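Local coordinates for protein ultraspiracle (Drosophila melanogaster, PDB 1HG4) that probably acts as a nuclear-receptor transcription factor, the insect relative of RXR, its ligand-binding domain locked here in an inactive conformation with a phospholipid in the pocket, at residues F9-A17 with C203-H214; R170-L178 with H214-R225. All coordinates share one frame; numbering follows the deposited sequence.

Contact 1: residues F9-A17 with C203-H214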
loop_
_atom_site.group_PDB
_atom_site.type_symbol
_atom_site.label_atom_id
_atom_site.label_comp_id
_atom_site.label_asym_id
_atom_site.label_seq_id
_atom_site.Cartn_x
_atom_site.Cartn_y
_atom_site.Cartn_z
ATOM N N PHE A 9 -2.759 -0.161 18.853
ATOM C CA PHE A 9 -2.258 0.957 18.003
ATOM C C PHE A 9 -3.073 2.229 18.271
ATOM O O PHE A 9 -3.935 2.622 17.475
ATOM C CB PHE A 9 -2.348 0.565 16.527
ATOM C CG PHE A 9 -1.273 1.181 15.674
ATOM C CD1 PHE A 9 -0.937 2.522 15.814
ATOM C CD2 PHE A 9 -0.565 0.404 14.764
ATOM C CE1 PHE A 9 0.094 3.076 15.062
ATOM C CE2 PHE A 9 0.459 0.946 14.015
ATOM C CZ PHE A 9 0.793 2.286 14.164
ATOM N N SER A 10 -2.769 2.874 19.394
ATOM C CA SER A 10 -3.459 4.073 19.828
ATOM C C SER A 10 -2.470 5.127 20.318
ATOM O O SER A 10 -1.320 4.807 20.634
ATOM C CB SER A 10 -4.385 3.720 20.983
ATOM O OG SER A 10 -3.624 3.261 22.095
ATOM N N ILE A 11 -2.929 6.376 20.403
ATOM C CA ILE A 11 -2.079 7.455 20.884
ATOM C C ILE A 11 -1.542 7.094 22.275
ATOM O O ILE A 11 -0.409 7.433 22.625
ATOM C CB ILE A 11 -2.857 8.770 21.003
ATOM C CG1 ILE A 11 -3.415 9.181 19.652
ATOM C CG2 ILE A 11 -1.949 9.860 21.535
ATOM C CD1 ILE A 11 -4.272 10.425 19.719
ATOM N N GLU A 12 -2.368 6.408 23.062
ATOM C CA GLU A 12 -1.986 6.004 24.411
ATOM C C GLU A 12 -0.833 5.010 24.381
ATOM O O GLU A 12 0.047 5.054 25.243
ATOM C CB GLU A 12 -3.174 5.374 25.150
ATOM C CG GLU A 12 -4.456 6.200 25.127
ATOM C CD GLU A 12 -5.295 5.958 23.874
ATOM O OE1 GLU A 12 -5.949 4.889 23.780
ATOM O OE2 GLU A 12 -5.297 6.833 22.977
ATOM N N ARG A 13 -0.834 4.119 23.390
ATOM C CA ARG A 13 0.216 3.113 23.282
ATOM C C ARG A 13 1.502 3.768 22.803
ATOM O O ARG A 13 2.610 3.353 23.162
ATOM C CB ARG A 13 -0.197 2.008 22.310
ATOM C CG ARG A 13 0.192 0.603 22.771
ATOM C CD ARG A 13 -0.343 0.335 24.172
ATOM N NE ARG A 13 -1.132 -0.893 24.265
ATOM C CZ ARG A 13 -1.758 -1.288 25.373
ATOM N NH1 ARG A 13 -1.682 -0.546 26.472
ATOM N NH2 ARG A 13 -2.453 -2.420 25.392
ATOM N N ILE A 14 1.351 4.802 21.990
ATOM C CA ILE A 14 2.504 5.515 21.483
ATOM C C ILE A 14 3.099 6.376 22.594
ATOM O O ILE A 14 4.308 6.539 22.686
ATOM C CB ILE A 14 2.118 6.392 20.299
ATOM C CG1 ILE A 14 1.614 5.504 19.159
ATOM C CG2 ILE A 14 3.308 7.213 19.866
ATOM C CD1 ILE A 14 1.119 6.269 17.969
ATOM N N ILE A 15 2.235 6.923 23.439
ATOM C CA ILE A 15 2.675 7.748 24.547
ATOM C C ILE A 15 3.472 6.892 25.522
ATOM O O ILE A 15 4.538 7.287 25.989
ATOM C CB ILE A 15 1.464 8.394 25.286
ATOM C CG1 ILE A 15 1.058 9.691 24.581
ATOM C CG2 ILE A 15 1.817 8.705 26.743
ATOM C CD1 ILE A 15 2.111 10.784 24.677
ATOM N N GLU A 16 2.955 5.709 25.810
ATOM C CA GLU A 16 3.616 4.809 26.736
ATOM C C GLU A 16 5.041 4.470 26.305
ATOM O O GLU A 16 5.940 4.361 27.137
ATOM C CB GLU A 16 2.803 3.525 26.890
ATOM C CG GLU A 16 3.154 2.757 28.153
ATOM C CD GLU A 16 2.192 1.628 28.437
ATOM O OE1 GLU A 16 2.253 0.604 27.721
ATOM O OE2 GLU A 16 1.374 1.776 29.375
ATOM N N ALA A 17 5.243 4.294 25.007
ATOM C CA ALA A 17 6.560 3.978 24.484
ATOM C C ALA A 17 7.546 5.118 24.765
ATOM O O ALA A 17 8.653 4.888 25.250
ATOM C CB ALA A 17 6.476 3.726 22.982
ATOM N N CYS A 203 1.102 1.839 9.129
ATOM C CA CYS A 203 1.281 2.353 10.481
ATOM C C CYS A 203 1.117 3.883 10.440
ATOM O O CYS A 203 0.401 4.463 11.262
ATOM C CB CYS A 203 2.682 2.025 10.990
ATOM S SG CYS A 203 3.067 0.250 11.073
ATOM N N ARG A 204 1.779 4.535 9.482
ATOM C CA ARG A 204 1.682 5.986 9.379
ATOM C C ARG A 204 0.237 6.427 9.226
ATOM O O ARG A 204 -0.206 7.374 9.878
ATOM C CB ARG A 204 2.490 6.506 8.184
ATOM C CG ARG A 204 2.181 7.955 7.826
ATOM C CD ARG A 204 3.095 8.500 6.733
ATOM N NE ARG A 204 4.424 8.828 7.241
ATOM C CZ ARG A 204 5.370 9.457 6.541
ATOM N NH1 ARG A 204 5.144 9.839 5.284
ATOM N NH2 ARG A 204 6.546 9.708 7.110
ATOM N N GLU A 205 -0.506 5.741 8.365
ATOM C CA GLU A 205 -1.894 6.101 8.148
ATOM C C GLU A 205 -2.753 5.877 9.383
ATOM O O GLU A 205 -3.714 6.612 9.622
ATOM C CB GLU A 205 -2.440 5.361 6.919
ATOM C CG GLU A 205 -1.850 5.927 5.622
ATOM C CD GLU A 205 -2.337 5.224 4.373
ATOM O OE1 GLU A 205 -3.427 4.620 4.415
ATOM O OE2 GLU A 205 -1.630 5.295 3.340
ATOM N N LYS A 206 -2.408 4.884 10.188
ATOM C CA LYS A 206 -3.169 4.662 11.416
ATOM C C LYS A 206 -2.902 5.815 12.404
ATOM O O LYS A 206 -3.761 6.178 13.211
ATOM C CB LYS A 206 -2.793 3.310 12.028
ATOM C CG LYS A 206 -3.154 2.149 11.123
ATOM C CD LYS A 206 -2.851 0.798 11.751
ATOM C CE LYS A 206 -3.315 -0.340 10.845
ATOM N NZ LYS A 206 -2.912 -1.678 11.378
ATOM N N VAL A 207 -1.708 6.392 12.338
ATOM C CA VAL A 207 -1.378 7.513 13.207
ATOM C C VAL A 207 -2.156 8.745 12.721
ATOM O O VAL A 207 -2.600 9.562 13.522
ATOM C CB VAL A 207 0.140 7.811 13.206
ATOM C CG1 VAL A 207 0.426 9.060 14.026
ATOM C CG2 VAL A 207 0.915 6.615 13.784
ATOM N N TYR A 208 -2.328 8.865 11.406
ATOM C CA TYR A 208 -3.084 9.966 10.815
ATOM C C TYR A 208 -4.483 9.917 11.389
ATOM O O TYR A 208 -5.023 10.921 11.848
ATOM C CB TYR A 208 -3.188 9.796 9.301
ATOM C CG TYR A 208 -1.984 10.257 8.505
ATOM C CD1 TYR A 208 -1.126 11.239 8.986
ATOM C CD2 TYR A 208 -1.720 9.719 7.249
ATOM C CE1 TYR A 208 -0.030 11.675 8.234
ATOM C CE2 TYR A 208 -0.631 10.141 6.489
ATOM C CZ TYR A 208 0.212 11.121 6.988
ATOM O OH TYR A 208 1.288 11.537 6.237
ATOM N N ALA A 209 -5.068 8.725 11.323
ATOM C CA ALA A 209 -6.398 8.505 11.843
ATOM C C ALA A 209 -6.457 8.900 13.319
ATOM O O ALA A 209 -7.417 9.545 13.739
ATOM C CB ALA A 209 -6.790 7.041 11.669
ATOM N N CYS A 210 -5.443 8.523 14.102
ATOM C CA CYS A 210 -5.417 8.868 15.531
ATOM C C CYS A 210 -5.327 10.377 15.721
ATOM O O CYS A 210 -6.065 10.954 16.516
ATOM C CB CYS A 210 -4.237 8.197 16.239
ATOM S SG CYS A 210 -4.470 6.412 16.476
ATOM N N LEU A 211 -4.434 11.010 14.964
ATOM C CA LEU A 211 -4.247 12.444 15.066
ATOM C C LEU A 211 -5.534 13.187 14.741
ATOM O O LEU A 211 -5.963 14.063 15.500
ATOM C CB LEU A 211 -3.115 12.901 14.141
ATOM C CG LEU A 211 -2.733 14.383 14.247
ATOM C CD1 LEU A 211 -2.323 14.706 15.681
ATOM C CD2 LEU A 211 -1.609 14.704 13.283
ATOM N N ASP A 212 -6.161 12.820 13.625
ATOM C CA ASP A 212 -7.407 13.450 13.188
ATOM C C ASP A 212 -8.502 13.306 14.238
ATOM O O ASP A 212 -9.184 14.273 14.555
ATOM C CB ASP A 212 -7.872 12.845 11.852
ATOM C CG ASP A 212 -9.039 13.602 11.242
ATOM O OD1 ASP A 212 -8.833 14.753 10.820
ATOM O OD2 ASP A 212 -10.164 13.060 11.196
ATOM N N GLU A 213 -8.662 12.103 14.785
ATOM C CA GLU A 213 -9.668 11.865 15.816
ATOM C C GLU A 213 -9.435 12.781 17.010
ATOM O O GLU A 213 -10.371 13.383 17.536
ATOM C CB GLU A 213 -9.622 10.412 16.269
ATOM C CG GLU A 213 -10.632 10.072 17.350
ATOM C CD GLU A 213 -10.554 8.616 17.792
ATOM O OE1 GLU A 213 -9.447 8.153 18.146
ATOM O OE2 GLU A 213 -11.599 7.934 17.795
ATOM N N HIS A 214 -8.183 12.882 17.433
ATOM C CA HIS A 214 -7.844 13.741 18.549
ATOM C C HIS A 214 -8.255 15.175 18.192
ATOM O O HIS A 214 -8.786 15.902 19.020
ATOM C CB HIS A 214 -6.340 13.681 18.821
ATOM C CG HIS A 214 -5.915 14.518 19.981
ATOM N ND1 HIS A 214 -6.138 14.140 21.288
ATOM C CD2 HIS A 214 -5.337 15.740 20.032
ATOM C CE1 HIS A 214 -5.715 15.097 22.095
ATOM N NE2 HIS A 214 -5.226 16.079 21.358
#
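Phe9, just ahead of helix 11-24, lays its ring against Cys203, Lys206 and Val207 of helix 197-218, one helix of the alpha-helical sandwich that defines the nuclear-receptor ligand-binding domain. From a CB directed at that helix, the ring is met on its face and round its rim. CD2 meets Lys206 CD at 3.8 Å, and Lys206 CB stands almost above the ring centre, a CH-pi contact 4.2 Å from the centroid and 8° off the normal. On the far rim, CE2 touches the CB of Cys203, whose SG lies at the ring edge in a sulfur-aromatic contact. CE1 reaches Val207 CG2 at 3.9 Å near the ring plane, and the tip, CZ, ends 3.6 Å from the carbonyl O of Cys203. Pro71 and Tyr187 also pack on Phe9. An alanine here is likely to leave the CB of Lys206 and the side chains of Cys203 and Val207 without their aromatic neighbour, opening a gap beside the helix.

The chain then turns into helix 11-24, with Ser10 as N-cap: its OG accepts from Arg13 N at 3.2 Å. Over the two segments, the helices cross steeply, at 107° between their N-to-C directions. Ile14 CD1 adds a looser apolar touch on Val207 CG2. Ile11 works farther along: with CG1 anti to the carbonyl carbon (chi1 -60°), the ethyl branch reaches across to Cys210 and His214, CG1 3.6 Å from Cys210 CB and the terminal CD1 4.0 Å from His214 CB.

Contact 2: residues R170-L178 with H214-R225; sequences RLNLDRREL and HCRLEHPGDDGR
The carbonyl O of Leu171 is gripped end-on by Arg225, accepting from NH1 at 2.9 Å and from NH2 at 3.0 Å; the NH1 bond lies in the carbonyl plane, whereas NH2 comes from above it. Helix 154-171 closes here in a Schellman motif, and Asn172 O adds only a weak bond to the same NH2. Leu173 turns away to pack on Leu229 of helix 225-250.

Asp174 then starts helix 175-186. Its carboxylate, turned between the backbone N and carbonyl carbon (chi1 64°), divides its oxygens: OD1 caps the helix by accepting from Glu177 N at 2.6 Å, while OD2 accepts a hydrogen bond from His214 NE2 at 2.7 Å. That bond is close to the imidazole plane, yet carboxylate and ring stand 86° apart. Arg176 covers one face of the same ring, its CB 4.0 Å from the centroid in a CH-pi contact before the rest of the chain leads away.

Glu177 completes a capping box, its OE1 accepting from Asp174 N, and its carboxylate meets the Arg225 guanidinium edge to edge, nearly coplanar, the planes 17° apart. The salt bridge is side-on, with OE1 to NH2 at 2.7 Å and OE2 to NE at 2.8 Å, both carboxylate oxygens using their syn lone pairs. The imidazole of His219 has its NE2 over one face of the guanidinium. Held by the carboxylate and the Leu171 carbonyl together, the guanidinium of Arg225 is probably fixed in its rotation. Such a bridge, from the start of one helix to the junction of two later ones, is consistent with the glutamate-arginine bridge known from other nuclear-receptor ligand-binding domains.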
loop_
_atom_site.group_PDB
_atom_site.type_symbol
_atom_site.label_atom_id
_atom_site.label_comp_id
_atom_site.label_asym_id
_atom_site.label_seq_id
_atom_site.Cartn_x
_atom_site.Cartn_y
_atom_site.Cartn_z
ATOM N N ARG A 170 1.808 28.763 19.562
ATOM C CA ARG A 170 0.749 29.500 18.902
ATOM C C ARG A 170 -0.434 28.584 18.549
ATOM O O ARG A 170 -1.580 29.026 18.544
ATOM C CB ARG A 170 1.322 30.159 17.642
ATOM C CG ARG A 170 0.323 30.892 16.763
ATOM C CD ARG A 170 1.031 31.497 15.547
ATOM N NE ARG A 170 0.124 31.711 14.419
ATOM C CZ ARG A 170 0.522 32.006 13.183
ATOM N NH1 ARG A 170 1.820 32.125 12.916
ATOM N NH2 ARG A 170 -0.375 32.170 12.214
ATOM N N LEU A 171 -0.154 27.311 18.271
ATOM C CA LEU A 171 -1.198 26.345 17.908
ATOM C C LEU A 171 -1.794 25.611 19.098
ATOM O O LEU A 171 -2.794 24.913 18.956
ATOM C CB LEU A 171 -0.644 25.301 16.929
ATOM C CG LEU A 171 -0.459 25.702 15.466
ATOM C CD1 LEU A 171 0.368 24.648 14.736
ATOM C CD2 LEU A 171 -1.826 25.861 14.824
ATOM N N ASN A 172 -1.185 25.768 20.268
ATOM C CA ASN A 172 -1.640 25.081 21.473
ATOM C C ASN A 172 -1.386 23.585 21.297
ATOM O O ASN A 172 -2.199 22.753 21.702
ATOM C CB ASN A 172 -3.137 25.312 21.715
ATOM C CG ASN A 172 -3.487 26.777 21.915
ATOM O OD1 ASN A 172 -2.932 27.454 22.790
ATOM N ND2 ASN A 172 -4.423 27.276 21.107
ATOM N N LEU A 173 -0.257 23.247 20.685
ATOM C CA LEU A 173 0.093 21.851 20.464
ATOM C C LEU A 173 0.147 21.132 21.807
ATOM O O LEU A 173 0.733 21.635 22.754
ATOM C CB LEU A 173 1.455 21.745 19.765
ATOM C CG LEU A 173 1.888 20.351 19.311
ATOM C CD1 LEU A 173 1.056 19.929 18.100
ATOM C CD2 LEU A 173 3.371 20.361 18.952
ATOM N N ASP A 174 -0.472 19.959 21.899
ATOM C CA ASP A 174 -0.436 19.219 23.145
ATOM C C ASP A 174 0.473 18.000 23.027
ATOM O O ASP A 174 0.938 17.664 21.933
ATOM C CB ASP A 174 -1.855 18.821 23.582
ATOM C CG ASP A 174 -2.538 17.877 22.610
ATOM O OD1 ASP A 174 -1.876 16.957 22.085
ATOM O OD2 ASP A 174 -3.759 18.042 22.383
ATOM N N ARG A 175 0.711 17.347 24.158
ATOM C CA ARG A 175 1.583 16.184 24.208
ATOM C C ARG A 175 1.123 15.045 23.304
ATOM O O ARG A 175 1.949 14.306 22.757
ATOM C CB ARG A 175 1.713 15.676 25.652
ATOM C CG ARG A 175 2.681 14.509 25.793
ATOM C CD ARG A 175 4.120 14.955 25.556
ATOM N NE ARG A 175 4.978 13.855 25.126
ATOM C CZ ARG A 175 5.153 12.727 25.807
ATOM N NH1 ARG A 175 4.529 12.536 26.961
ATOM N NH2 ARG A 175 5.954 11.782 25.332
ATOM N N ARG A 176 -0.189 14.901 23.146
ATOM C CA ARG A 176 -0.724 13.848 22.305
ATOM C C ARG A 176 -0.449 14.143 20.840
ATOM O O ARG A 176 -0.089 13.256 20.075
ATOM C CB ARG A 176 -2.229 13.682 22.538
ATOM C CG ARG A 176 -2.598 12.467 23.404
ATOM C CD ARG A 176 -2.830 12.815 24.865
ATOM N NE ARG A 176 -2.257 11.810 25.759
ATOM C CZ ARG A 176 -2.228 11.909 27.087
ATOM N NH1 ARG A 176 -2.754 12.972 27.690
ATOM N NH2 ARG A 176 -1.638 10.965 27.809
ATOM N N GLU A 177 -0.604 15.392 20.438
ATOM C CA GLU A 177 -0.335 15.745 19.050
ATOM C C GLU A 177 1.149 15.628 18.691
ATOM O O GLU A 177 1.475 15.274 17.560
ATOM C CB GLU A 177 -0.850 17.157 18.765
ATOM C CG GLU A 177 -2.301 17.296 19.164
ATOM C CD GLU A 177 -2.868 18.662 18.912
ATOM O OE1 GLU A 177 -2.248 19.657 19.338
ATOM O OE2 GLU A 177 -3.948 18.739 18.296
ATOM N N LEU A 178 2.049 15.902 19.644
ATOM C CA LEU A 178 3.486 15.795 19.362
ATOM C C LEU A 178 3.881 14.323 19.187
ATOM O O LEU A 178 4.698 13.982 18.327
ATOM C CB LEU A 178 4.325 16.419 20.489
ATOM C CG LEU A 178 5.839 16.324 20.227
ATOM C CD1 LEU A 178 6.260 17.377 19.182
ATOM C CD2 LEU A 178 6.602 16.498 21.535
ATOM N N HIS A 214 -8.183 12.882 17.433
ATOM C CA HIS A 214 -7.844 13.741 18.549
ATOM C C HIS A 214 -8.255 15.175 18.192
ATOM O O HIS A 214 -8.786 15.902 19.020
ATOM C CB HIS A 214 -6.340 13.681 18.821
ATOM C CG HIS A 214 -5.915 14.518 19.981
ATOM N ND1 HIS A 214 -6.138 14.140 21.288
ATOM C CD2 HIS A 214 -5.337 15.740 20.032
ATOM C CE1 HIS A 214 -5.715 15.097 22.095
ATOM N NE2 HIS A 214 -5.226 16.079 21.358
ATOM N N CYS A 215 -7.992 15.573 16.952
ATOM C CA CYS A 215 -8.354 16.900 16.481
ATOM C C CYS A 215 -9.863 17.080 16.532
ATOM O O CYS A 215 -10.366 18.092 17.048
ATOM C CB CYS A 215 -7.879 17.098 15.047
ATOM S SG CYS A 215 -6.124 17.490 14.909
ATOM N N ARG A 216 -10.576 16.093 15.991
ATOM C CA ARG A 216 -12.029 16.112 15.961
ATOM C C ARG A 216 -12.600 16.189 17.366
ATOM O O ARG A 216 -13.471 17.002 17.654
ATOM C CB ARG A 216 -12.564 14.850 15.287
ATOM C CG ARG A 216 -12.057 14.620 13.884
ATOM C CD ARG A 216 -12.677 15.583 12.911
ATOM N NE ARG A 216 -13.578 14.903 11.983
ATOM C CZ ARG A 216 -14.706 14.295 12.334
ATOM N NH1 ARG A 216 -15.087 14.270 13.608
ATOM N NH2 ARG A 216 -15.462 13.719 11.407
ATOM N N LEU A 217 -12.106 15.325 18.236
ATOM C CA LEU A 217 -12.570 15.257 19.611
ATOM C C LEU A 217 -12.248 16.466 20.463
ATOM O O LEU A 217 -13.120 16.980 21.155
ATOM C CB LEU A 217 -11.995 14.015 20.279
ATOM C CG LEU A 217 -12.860 12.755 20.299
ATOM C CD1 LEU A 217 -13.823 12.715 19.104
ATOM C CD2 LEU A 217 -11.937 11.540 20.324
ATOM N N GLU A 218 -11.002 16.922 20.414
ATOM C CA GLU A 218 -10.576 18.053 21.236
ATOM C C GLU A 218 -10.633 19.438 20.614
ATOM O O GLU A 218 -10.662 20.431 21.334
ATOM C CB GLU A 218 -9.158 17.801 21.765
ATOM C CG GLU A 218 -9.079 16.579 22.662
ATOM C CD GLU A 218 -9.986 16.707 23.874
ATOM O OE1 GLU A 218 -10.037 17.813 24.469
ATOM O OE2 GLU A 218 -10.645 15.703 24.234
ATOM N N HIS A 219 -10.642 19.511 19.288
ATOM C CA HIS A 219 -10.677 20.800 18.610
ATOM C C HIS A 219 -11.715 20.836 17.483
ATOM O O HIS A 219 -11.426 21.224 16.353
ATOM C CB HIS A 219 -9.283 21.115 18.071
ATOM C CG HIS A 219 -8.239 21.250 19.134
ATOM N ND1 HIS A 219 -8.025 22.426 19.820
ATOM C CD2 HIS A 219 -7.346 20.359 19.628
ATOM C CE1 HIS A 219 -7.042 22.254 20.688
ATOM N NE2 HIS A 219 -6.612 21.008 20.592
ATOM N N PRO A 220 -12.950 20.439 17.789
ATOM C CA PRO A 220 -14.001 20.440 16.773
ATOM C C PRO A 220 -14.282 21.783 16.088
ATOM O O PRO A 220 -14.942 21.807 15.048
ATOM C CB PRO A 220 -15.212 19.891 17.532
ATOM C CG PRO A 220 -14.941 20.271 18.947
ATOM C CD PRO A 220 -13.472 19.982 19.088
ATOM N N GLY A 221 -13.756 22.876 16.645
ATOM C CA GLY A 221 -13.971 24.218 16.099
ATOM C C GLY A 221 -13.180 24.742 14.895
ATOM O O GLY A 221 -13.608 25.707 14.256
ATOM N N ASP A 222 -12.018 24.150 14.622
ATOM C CA ASP A 222 -11.146 24.472 13.485
ATOM C C ASP A 222 -10.845 23.163 12.740
ATOM O O ASP A 222 -10.041 22.337 13.201
ATOM C CB ASP A 222 -9.831 25.107 13.962
ATOM C CG ASP A 222 -8.884 25.431 12.811
ATOM O OD1 ASP A 222 -9.368 25.690 11.683
ATOM O OD2 ASP A 222 -7.653 25.443 13.040
ATOM N N ASP A 223 -11.508 22.974 11.601
ATOM C CA ASP A 223 -11.319 21.774 10.799
ATOM C C ASP A 223 -10.003 21.840 10.042
ATOM O O ASP A 223 -9.604 20.885 9.390
ATOM C CB ASP A 223 -12.480 21.602 9.812
ATOM C CG ASP A 223 -12.816 22.880 9.081
ATOM O OD1 ASP A 223 -12.052 23.272 8.167
ATOM O OD2 ASP A 223 -13.845 23.496 9.430
ATOM N N GLY A 224 -9.329 22.978 10.135
ATOM C CA GLY A 224 -8.066 23.132 9.452
ATOM C C GLY A 224 -6.879 22.814 10.337
ATOM O O GLY A 224 -5.735 22.888 9.890
ATOM N N ARG A 225 -7.144 22.443 11.584
ATOM C CA ARG A 225 -6.074 22.138 12.524
ATOM C C ARG A 225 -5.168 21.002 12.059
ATOM O O ARG A 225 -3.952 21.156 12.010
ATOM C CB ARG A 225 -6.645 21.794 13.905
ATOM C CG ARG A 225 -5.586 21.733 15.000
ATOM C CD ARG A 225 -6.162 21.227 16.326
ATOM N NE ARG A 225 -5.154 21.119 17.383
ATOM C CZ ARG A 225 -4.523 22.158 17.926
ATOM N NH1 ARG A 225 -4.798 23.386 17.516
ATOM N NH2 ARG A 225 -3.612 21.980 18.869
#

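Contacts 1 and 2 share helix 197-218 and, within it, His214, which takes part in both. Their centres are about 14 Å apart, on the same side of the chain's centre. Along the sequence the segments alternate, 9-17, 170-178, 203-214 and 214-225, and in the fold the start of helix 175-186 lies beside chain from the N-terminus and from the later helix 197-218. Direct packing joins the two, Ile11 CG2 lying 3.3 Å from Arg176 CG. Contact 1 is apolar and contact 2 chiefly polar; together they join helix 11-24 and the junction between helices 154-171 and 175-186 to helix 197-218, which also meets the second subunit, and the turn that follows it.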